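Local coordinates for PelD (Pseudomonas aeruginosa, PDB 4ETX), which binds the second messenger cyclic di-GMP as an effector of pellicle formation, represented here by its GAF and GGDEF-like portion, at residues Ala188-Phe193 and Leu231-Leu236; Leu107-Pro112 and Leu124-Met129; Leu44-Leu49 and Gly67-Leu72. All blocks are in the same frame, centred on the assembly; numbering follows the deposited sequence.

Contact 1. Residues Ala188-Phe193 and Leu231-Leu236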
loop_
_atom_site.group_PDB
_atom_site.type_symbol
_atom_site.label_atom_id
_atom_site.label_comp_id
_atom_site.label_asym_id
_atom_site.label_seq_id
_atom_site.Cartn_x
_atom_site.Cartn_y
_atom_site.Cartn_z
ATOM N N ALA A 188 6.160 3.024 8.245
ATOM C CA ALA A 188 4.885 2.492 8.754
ATOM C C ALA A 188 5.156 2.160 10.215
ATOM O O ALA A 188 6.327 2.133 10.632
ATOM C CB ALA A 188 4.469 1.245 7.981
ATOM N N CYS A 189 4.091 1.906 10.976
ATOM C CA CYS A 189 4.220 1.579 12.391
ATOM C C CYS A 189 3.315 0.432 12.832
ATOM O O CYS A 189 2.132 0.388 12.469
ATOM C CB CYS A 189 3.920 2.802 13.248
ATOM S SG CYS A 189 4.489 2.593 14.968
ATOM N N LEU A 190 3.886 -0.492 13.608
ATOM C CA LEU A 190 3.128 -1.573 14.224
ATOM C C LEU A 190 3.042 -1.315 15.717
ATOM O O LEU A 190 4.080 -1.127 16.379
ATOM C CB LEU A 190 3.844 -2.915 14.031
ATOM C CG LEU A 190 3.436 -3.893 12.931
ATOM C CD1 LEU A 190 4.469 -4.998 12.835
ATOM C CD2 LEU A 190 2.032 -4.493 13.174
ATOM N N TYR A 191 1.826 -1.318 16.241
ATOM C CA TYR A 191 1.591 -1.291 17.679
ATOM C C TYR A 191 1.028 -2.641 18.083
ATOM O O TYR A 191 0.070 -3.129 17.453
ATOM C CB TYR A 191 0.543 -0.210 18.044
ATOM C CG TYR A 191 1.048 1.216 18.175
ATOM C CD1 TYR A 191 1.778 1.623 19.305
ATOM C CD2 TYR A 191 0.785 2.177 17.175
ATOM C CE1 TYR A 191 2.231 2.951 19.440
ATOM C CE2 TYR A 191 1.243 3.482 17.293
ATOM C CZ TYR A 191 1.977 3.864 18.423
ATOM O OH TYR A 191 2.442 5.155 18.547
ATOM N N ALA A 192 1.569 -3.210 19.158
ATOM C CA ALA A 192 0.960 -4.357 19.822
ATOM C C ALA A 192 0.432 -3.991 21.217
ATOM O O ALA A 192 1.210 -3.548 22.085
ATOM C CB ALA A 192 1.977 -5.482 19.946
ATOM N N PHE A 193 -0.858 -4.233 21.452
ATOM C CA PHE A 193 -1.456 -3.983 22.765
ATOM C C PHE A 193 -1.730 -5.310 23.473
ATOM O O PHE A 193 -2.610 -6.051 23.065
ATOM C CB PHE A 193 -2.748 -3.177 22.621
ATOM C CG PHE A 193 -2.573 -1.857 21.913
ATOM C CD1 PHE A 193 -2.153 -0.725 22.619
ATOM C CD2 PHE A 193 -2.823 -1.738 20.533
ATOM C CE1 PHE A 193 -1.986 0.511 21.973
ATOM C CE2 PHE A 193 -2.652 -0.491 19.880
ATOM C CZ PHE A 193 -2.235 0.614 20.594
ATOM N N LEU A 231 -2.830 -6.501 17.559
ATOM C CA LEU A 231 -1.784 -5.926 16.704
ATOM C C LEU A 231 -2.433 -4.950 15.728
ATOM O O LEU A 231 -3.460 -5.270 15.115
ATOM C CB LEU A 231 -1.127 -7.056 15.919
ATOM C CG LEU A 231 0.340 -7.098 15.518
ATOM C CD1 LEU A 231 1.237 -6.990 16.750
ATOM C CD2 LEU A 231 0.569 -8.448 14.822
ATOM N N VAL A 232 -1.860 -3.754 15.618
ATOM C CA VAL A 232 -2.381 -2.736 14.749
ATOM C C VAL A 232 -1.240 -2.269 13.834
ATOM O O VAL A 232 -0.171 -1.828 14.322
ATOM C CB VAL A 232 -2.942 -1.518 15.530
ATOM C CG1 VAL A 232 -3.638 -0.552 14.553
ATOM C CG2 VAL A 232 -3.956 -1.955 16.626
ATOM N N LEU A 233 -1.461 -2.376 12.527
ATOM C CA LEU A 233 -0.532 -1.781 11.554
ATOM C C LEU A 233 -1.064 -0.454 10.994
ATOM O O LEU A 233 -2.220 -0.370 10.577
ATOM C CB LEU A 233 -0.207 -2.775 10.424
ATOM C CG LEU A 233 0.595 -2.244 9.229
ATOM C CD1 LEU A 233 2.094 -2.095 9.603
ATOM C CD2 LEU A 233 0.418 -3.161 7.975
ATOM N N LEU A 234 -0.200 0.560 10.986
ATOM C CA LEU A 234 -0.490 1.873 10.408
ATOM C C LEU A 234 0.348 2.010 9.129
ATOM O O LEU A 234 1.508 2.428 9.174
ATOM C CB LEU A 234 -0.171 2.987 11.414
ATOM C CG LEU A 234 -0.677 2.779 12.869
ATOM C CD1 LEU A 234 -0.250 3.948 13.767
ATOM C CD2 LEU A 234 -2.156 2.624 12.896
ATOM N N PRO A 235 -0.209 1.603 7.987
ATOM C CA PRO A 235 0.578 1.786 6.736
ATOM C C PRO A 235 0.809 3.251 6.398
ATOM O O PRO A 235 -0.017 4.102 6.745
ATOM C CB PRO A 235 -0.313 1.159 5.644
ATOM C CG PRO A 235 -1.441 0.419 6.398
ATOM C CD PRO A 235 -1.577 1.120 7.728
ATOM N N LEU A 236 1.916 3.532 5.698
ATOM C CA LEU A 236 2.169 4.857 5.117
ATOM C C LEU A 236 2.021 5.948 6.161
ATOM O O LEU A 236 1.375 6.968 5.933
ATOM C CB LEU A 236 1.229 5.133 3.932
ATOM C CG LEU A 236 1.398 4.193 2.737
ATOM C CD1 LEU A 236 0.312 4.410 1.676
ATOM C CD2 LEU A 236 2.829 4.352 2.136
#

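Contact 2. Residues Leu107-Pro112 and Leu124-Met129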
loop_
_atom_site.group_PDB
_atom_site.type_symbol
_atom_site.label_atom_id
_atom_site.label_comp_id
_atom_site.label_asym_id
_atom_site.label_seq_id
_atom_site.Cartn_x
_atom_site.Cartn_y
_atom_site.Cartn_z
ATOM N N LEU A 107 8.580 6.281 -25.894
ATOM C CA LEU A 107 7.912 6.665 -24.654
ATOM C C LEU A 107 8.921 7.370 -23.764
ATOM O O LEU A 107 10.055 7.591 -24.184
ATOM C CB LEU A 107 7.360 5.439 -23.933
ATOM C CG LEU A 107 6.115 4.802 -24.547
ATOM C CD1 LEU A 107 5.952 3.397 -24.016
ATOM C CD2 LEU A 107 4.883 5.662 -24.280
ATOM N N GLN A 108 8.501 7.732 -22.554
ATOM C CA GLN A 108 9.408 8.297 -21.553
ATOM C C GLN A 108 9.619 7.366 -20.339
ATOM O O GLN A 108 10.747 7.210 -19.882
ATOM C CB GLN A 108 8.932 9.684 -21.104
ATOM C CG GLN A 108 9.169 10.811 -22.116
ATOM C CD GLN A 108 8.601 12.142 -21.638
ATOM O OE1 GLN A 108 8.112 12.253 -20.513
ATOM N NE2 GLN A 108 8.666 13.162 -22.495
ATOM N N VAL A 109 8.542 6.759 -19.822
ATOM C CA VAL A 109 8.635 5.764 -18.718
ATOM C C VAL A 109 7.464 4.751 -18.743
ATOM O O VAL A 109 6.363 5.072 -19.207
ATOM C CB VAL A 109 8.806 6.452 -17.301
ATOM C CG1 VAL A 109 7.787 7.538 -17.089
ATOM C CG2 VAL A 109 8.757 5.454 -16.137
ATOM N N CYS A 110 7.729 3.536 -18.265
ATOM C CA CYS A 110 6.722 2.467 -18.152
ATOM C C CYS A 110 6.687 1.969 -16.717
ATOM O O CYS A 110 7.726 1.671 -16.133
ATOM C CB CYS A 110 7.009 1.302 -19.121
ATOM S SG CYS A 110 6.443 1.622 -20.808
ATOM N N VAL A 111 5.492 1.914 -16.134
ATOM C CA VAL A 111 5.353 1.482 -14.749
ATOM C C VAL A 111 4.387 0.297 -14.626
ATOM O O VAL A 111 3.197 0.417 -14.964
ATOM C CB VAL A 111 4.894 2.660 -13.840
ATOM C CG1 VAL A 111 4.921 2.249 -12.381
ATOM C CG2 VAL A 111 5.790 3.915 -14.069
ATOM N N PRO A 112 4.884 -0.841 -14.120
ATOM C CA PRO A 112 3.984 -1.970 -13.975
ATOM C C PRO A 112 3.235 -1.918 -12.643
ATOM O O PRO A 112 3.795 -1.465 -11.634
ATOM C CB PRO A 112 4.938 -3.171 -14.006
ATOM C CG PRO A 112 6.202 -2.637 -13.341
ATOM C CD PRO A 112 6.239 -1.141 -13.614
ATOM N N LEU A 124 1.288 1.024 -16.790
ATOM C CA LEU A 124 1.261 2.455 -17.094
ATOM C C LEU A 124 2.386 2.765 -18.073
ATOM O O LEU A 124 3.558 2.518 -17.780
ATOM C CB LEU A 124 1.395 3.334 -15.830
ATOM C CG LEU A 124 1.588 4.849 -16.045
ATOM C CD1 LEU A 124 0.277 5.537 -16.406
ATOM C CD2 LEU A 124 2.223 5.541 -14.818
ATOM N N ALA A 125 2.016 3.285 -19.237
ATOM C CA ALA A 125 2.981 3.722 -20.262
ATOM C C ALA A 125 2.899 5.236 -20.421
ATOM O O ALA A 125 1.871 5.785 -20.860
ATOM C CB ALA A 125 2.705 3.023 -21.593
ATOM N N VAL A 126 3.977 5.927 -20.070
ATOM C CA VAL A 126 3.951 7.392 -20.105
ATOM C C VAL A 126 4.631 7.905 -21.379
ATOM O O VAL A 126 5.795 7.620 -21.622
ATOM C CB VAL A 126 4.544 8.026 -18.791
ATOM C CG1 VAL A 126 4.578 9.550 -18.861
ATOM C CG2 VAL A 126 3.741 7.593 -17.574
ATOM N N GLU A 127 3.870 8.642 -22.194
ATOM C CA GLU A 127 4.404 9.320 -23.375
ATOM C C GLU A 127 5.083 10.632 -22.966
ATOM O O GLU A 127 6.216 10.894 -23.364
ATOM C CB GLU A 127 3.298 9.572 -24.409
ATOM C CG GLU A 127 3.698 10.441 -25.615
ATOM C CD GLU A 127 4.476 9.696 -26.692
ATOM O OE1 GLU A 127 4.900 8.543 -26.468
ATOM O OE2 GLU A 127 4.662 10.280 -27.787
ATOM N N GLN A 128 4.391 11.442 -22.170
ATOM C CA GLN A 128 4.906 12.761 -21.787
ATOM C C GLN A 128 4.718 13.094 -20.306
ATOM O O GLN A 128 3.665 12.855 -19.719
ATOM C CB GLN A 128 4.299 13.871 -22.667
ATOM C CG GLN A 128 4.571 15.317 -22.173
ATOM C CD GLN A 128 4.001 16.406 -23.084
ATOM O OE1 GLN A 128 4.248 16.429 -24.282
ATOM N NE2 GLN A 128 3.258 17.329 -22.500
ATOM N N MET A 129 5.762 13.666 -19.716
ATOM C CA MET A 129 5.661 14.314 -18.418
ATOM C C MET A 129 6.677 15.454 -18.415
ATOM O O MET A 129 7.611 15.442 -19.226
ATOM C CB MET A 129 5.915 13.313 -17.280
ATOM C CG MET A 129 7.284 12.700 -17.292
ATOM S SD MET A 129 7.385 11.238 -16.261
ATOM C CE MET A 129 8.983 10.658 -16.724
HETATM O O HOH W 1 7.918 15.917 -21.959
#

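Contact 3. Residues Leu44-Leu49 and Gly67-Leu72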
loop_
_atom_site.group_PDB
_atom_site.type_symbol
_atom_site.label_atom_id
_atom_site.label_comp_id
_atom_site.label_asym_id
_atom_site.label_seq_id
_atom_site.Cartn_x
_atom_site.Cartn_y
_atom_site.Cartn_z
ATOM N N LEU A 44 1.762 13.794 -14.918
ATOM C CA LEU A 44 1.824 13.266 -16.278
ATOM C C LEU A 44 0.941 14.107 -17.205
ATOM O O LEU A 44 -0.117 14.587 -16.798
ATOM C CB LEU A 44 1.402 11.778 -16.316
ATOM C CG LEU A 44 1.999 10.738 -15.323
ATOM C CD1 LEU A 44 1.315 9.380 -15.460
ATOM C CD2 LEU A 44 3.501 10.549 -15.479
ATOM N N ARG A 45 1.375 14.275 -18.444
ATOM C CA ARG A 45 0.596 15.026 -19.453
ATOM C C ARG A 45 -0.063 14.107 -20.486
ATOM O O ARG A 45 -1.230 14.301 -20.828
ATOM C CB ARG A 45 1.466 16.078 -20.160
ATOM C CG ARG A 45 1.273 17.510 -19.685
ATOM C CD ARG A 45 0.116 18.231 -20.425
ATOM N NE ARG A 45 0.448 18.605 -21.807
ATOM C CZ ARG A 45 0.598 19.854 -22.254
ATOM N NH1 ARG A 45 0.443 20.895 -21.443
ATOM N NH2 ARG A 45 0.899 20.066 -23.533
ATOM N N ILE A 46 0.688 13.130 -20.985
ATOM C CA ILE A 46 0.195 12.208 -22.003
ATOM C C ILE A 46 0.552 10.784 -21.588
ATOM O O ILE A 46 1.720 10.452 -21.492
ATOM C CB ILE A 46 0.776 12.501 -23.440
ATOM C CG1 ILE A 46 0.531 13.963 -23.845
ATOM C CG2 ILE A 46 0.194 11.525 -24.467
ATOM C CD1 ILE A 46 0.948 14.323 -25.305
ATOM N N ALA A 47 -0.458 9.956 -21.322
ATOM C CA ALA A 47 -0.214 8.595 -20.827
ATOM C C ALA A 47 -1.329 7.613 -21.158
ATOM O O ALA A 47 -2.426 8.027 -21.552
ATOM C CB ALA A 47 0.031 8.620 -19.305
ATOM N N GLY A 48 -1.030 6.319 -20.981
ATOM C CA GLY A 48 -2.015 5.234 -21.117
ATOM C C GLY A 48 -1.949 4.119 -20.065
ATOM O O GLY A 48 -0.875 3.778 -19.567
ATOM N N LEU A 49 -3.109 3.558 -19.729
ATOM C CA LEU A 49 -3.184 2.369 -18.857
ATOM C C LEU A 49 -3.624 1.124 -19.630
ATOM O O LEU A 49 -4.630 1.149 -20.338
ATOM C CB LEU A 49 -4.104 2.631 -17.650
ATOM C CG LEU A 49 -4.144 1.612 -16.497
ATOM C CD1 LEU A 49 -2.890 1.680 -15.611
ATOM C CD2 LEU A 49 -5.392 1.809 -15.648
ATOM N N GLY A 67 -4.526 12.923 -22.192
ATOM C CA GLY A 67 -3.974 13.789 -23.213
ATOM C C GLY A 67 -4.078 13.144 -24.572
ATOM O O GLY A 67 -4.995 12.365 -24.833
ATOM N N GLU A 68 -3.129 13.468 -25.442
ATOM C CA GLU A 68 -3.144 12.964 -26.803
ATOM C C GLU A 68 -2.308 11.696 -26.921
ATOM O O GLU A 68 -1.331 11.664 -27.664
ATOM C CB GLU A 68 -2.652 14.042 -27.782
ATOM C CG GLU A 68 -3.541 15.281 -27.833
ATOM C CD GLU A 68 -3.012 16.423 -26.994
ATOM O OE1 GLU A 68 -2.822 16.236 -25.764
ATOM O OE2 GLU A 68 -2.798 17.513 -27.581
ATOM N N MET A 69 -2.697 10.657 -26.177
ATOM C CA MET A 69 -1.997 9.376 -26.229
ATOM C C MET A 69 -2.063 8.732 -27.602
ATOM O O MET A 69 -3.162 8.527 -28.151
ATOM C CB MET A 69 -2.534 8.380 -25.189
ATOM C CG MET A 69 -1.608 7.175 -24.963
ATOM S SD MET A 69 -0.003 7.683 -24.303
ATOM C CE MET A 69 0.975 6.203 -24.481
ATOM N N PRO A 70 -0.886 8.383 -28.150
ATOM C CA PRO A 70 -0.815 7.661 -29.406
ATOM C C PRO A 70 -1.306 6.238 -29.185
ATOM O O PRO A 70 -1.448 5.813 -28.034
ATOM C CB PRO A 70 0.691 7.644 -29.691
ATOM C CG PRO A 70 1.304 7.571 -28.326
ATOM C CD PRO A 70 0.453 8.532 -27.536
ATOM N N ALA A 71 -1.568 5.512 -30.275
ATOM C CA ALA A 71 -1.678 4.053 -30.217
ATOM C C ALA A 71 -0.318 3.529 -29.730
ATOM O O ALA A 71 0.680 4.255 -29.807
ATOM C CB ALA A 71 -2.008 3.492 -31.595
ATOM N N LEU A 72 -0.264 2.296 -29.220
ATOM C CA LEU A 72 1.026 1.747 -28.767
ATOM C C LEU A 72 2.017 1.522 -29.911
ATOM O O LEU A 72 2.416 2.478 -30.579
ATOM C CB LEU A 72 0.879 0.489 -27.894
ATOM C CG LEU A 72 0.642 0.655 -26.386
ATOM C CD1 LEU A 72 0.587 -0.699 -25.696
ATOM C CD2 LEU A 72 1.687 1.551 -25.691
#

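Contact 1. Residues Ala188-Phe193 and Leu231-Leu236
L190 pushes its CD2 methyl between two leucines of the partner strand, lying 3.9 Å from both L231 CG and L233 CB. Beside it the methyl of A192 packs on L231, CB to CD1 3.6 Å; a side chain this small leaves room for the leucine branch. The other face carries the two aromatic rings, along with C189, V232 and L234. Y191 turns a ring edge to L234, whose CD1 lies in the ring plane 3.9 Å from CE2. F193 meets V232 in the same manner, with CE2 3.8 Å from CG2. Its CG is set anti to the carbonyl carbon (chi1 -57°), which brings the edge of the ring alongside the valine.

Four backbone bonds hold these side chains in register, C189 pairing with L234 and Y191 with V232. All four are nearly straight at the hydrogen; C189 N to L234 O is the longest, 3.2 Å, and its donor is tilted 29° from the carbonyl plane. That oxygen also accepts a bond from T237 OG1, so two donors grip it.

Further out, helix 165-184 packs on the L231 side, through F170, while helix 239-256 covers the side of Y191 and V232. There Y191, apolar along its ring but polar at its end, bonds through OH to S242 O and meets the ring of Y245. L234 touches D216, which like T237 binds cyclic di-GMP in the ligand-bound protein. This central antiparallel pair of the GGDEF-like sheet borders the dinucleotide site, here without ligand, whose R213 and D216 form an RxxD pair as in GGDEF inhibitory sites.

Contact 2. Residues Leu107-Pro112 and Leu124-Met129
The side-chain amide of Q108 lies with one face against the backbone of E127 and Q128. E127 O stands over its carbon CD at 3.2 Å, and Q128 CA lies on the same side. OE1 accepts the N-H of M129 at 2.9 Å, the donor tilted 31° from the amide plane toward this covered face. NE2 gives a hydrogen to a water that in turn donates to M129 O. Glutamine suits the place because one planar group offers an acceptor and a donor, and so binds both backbone polar groups of M129, one of them through water. The extended chain beyond CG carries the amide that far.

The carboxylate of E127 takes a different kind of neighbour: its bent chain brings OE1 to 3.6 Å from L107 CD2, the two side chains crossing at about a right angle.

Q108 and V109 both face V126, which makes a classic beta bulge. V126 O receives a good bond from Q108 N and a weak one, 3.4 Å, from V109 N. Beyond the bulge the pairing is regular, with V111 and L124 exchanging two short backbone bonds. V109, with CG1 in the crowded position between N and the carbonyl carbon (chi1 49°), presses that methyl on M129 CE at 3.4 Å, tighter than usual for carbons.

Beta-branched valines and L124 fill one face of this hairpin, which packs on helix 136-153 through V111 on A146 and M129 on F139. The opposite face has the smaller C110 and A125, and helix 77-85 comes over it, V79 touching L107 and C110. Strands 46-51 and 89-90 flank the hairpin in the GAF sheet.

Contact 3. Residues Leu44-Leu49 and Gly67-Leu72
An inverse gamma turn centred on E68 lays the chain beside I46 and carries M69 onto the backbone of strand 46-51. A weak bond from M69 N to G67 O, 3.2 Å, closes the turn. No hydrogen bond passes between the two segments, so the contact rests on van der Waals packing.

I46 makes the largest share. Its CG2 methyl is set anti to the backbone N and reaches 3.5 Å from both E68 C and M69 N, so that it packs on the peptide within the turn. The same methyl also meets M69 SD at 3.9 Å. A branched residue serves well here: its CG2 arm covers the E68-M69 peptide and the thioether, while the CG1 arm lies along E68 N.

M69 reaches further along the strand. With CG anti to the backbone N (chi1 -165°) and a bend at chi2, its sulfur is carried over the peptide joining A47 to G48, 3.4 Å from A47 C. G48, which has no side chain, leaves that backbone accessible to the long, flexible methionine, whose CE lies 4.0 Å from G48 N.

The segment 67-72 belongs to the connection from edge strand 64-66 to helix 77-85 in the GAF domain, and it leaves the sheet just where A47 still pairs with L66. Strand 46-51 begins there with a classic beta bulge, R45 and I46 both facing Q128 on its other flank.

G67 adopts a positive phi, a conformation easy for a residue without a side chain, and its CA approaches R45 O to 3.7 Å. Nearby, E68 and R45 carry opposite charges, yet E68 OE1 stays 5.7 Å from R45 NE, too far for a salt bridge.

From the N terminus, contact 3 comes first: its first segment opens at 44, just ahead of strand 46-51, and the chain returns at 67-72, after edge strand 64-66, on its way to helix 77-85. Contact 2 follows with a hairpin, 11 residues lying between its segments, six of them strand. Contact 1 comes last, closing a longer excursion of 37 residues that includes helix 201-210 and strand 217-222. The three lie in series; none nests in or crosses another. Contacts 2 and 3 touch, because strands 46-51 and 120-126 are neighbours in the GAF sheet. Contact 1 ties the GGDEF-like sheet together on the opposite side of the chain's centre, its centre about 34 Å from that of contact 2.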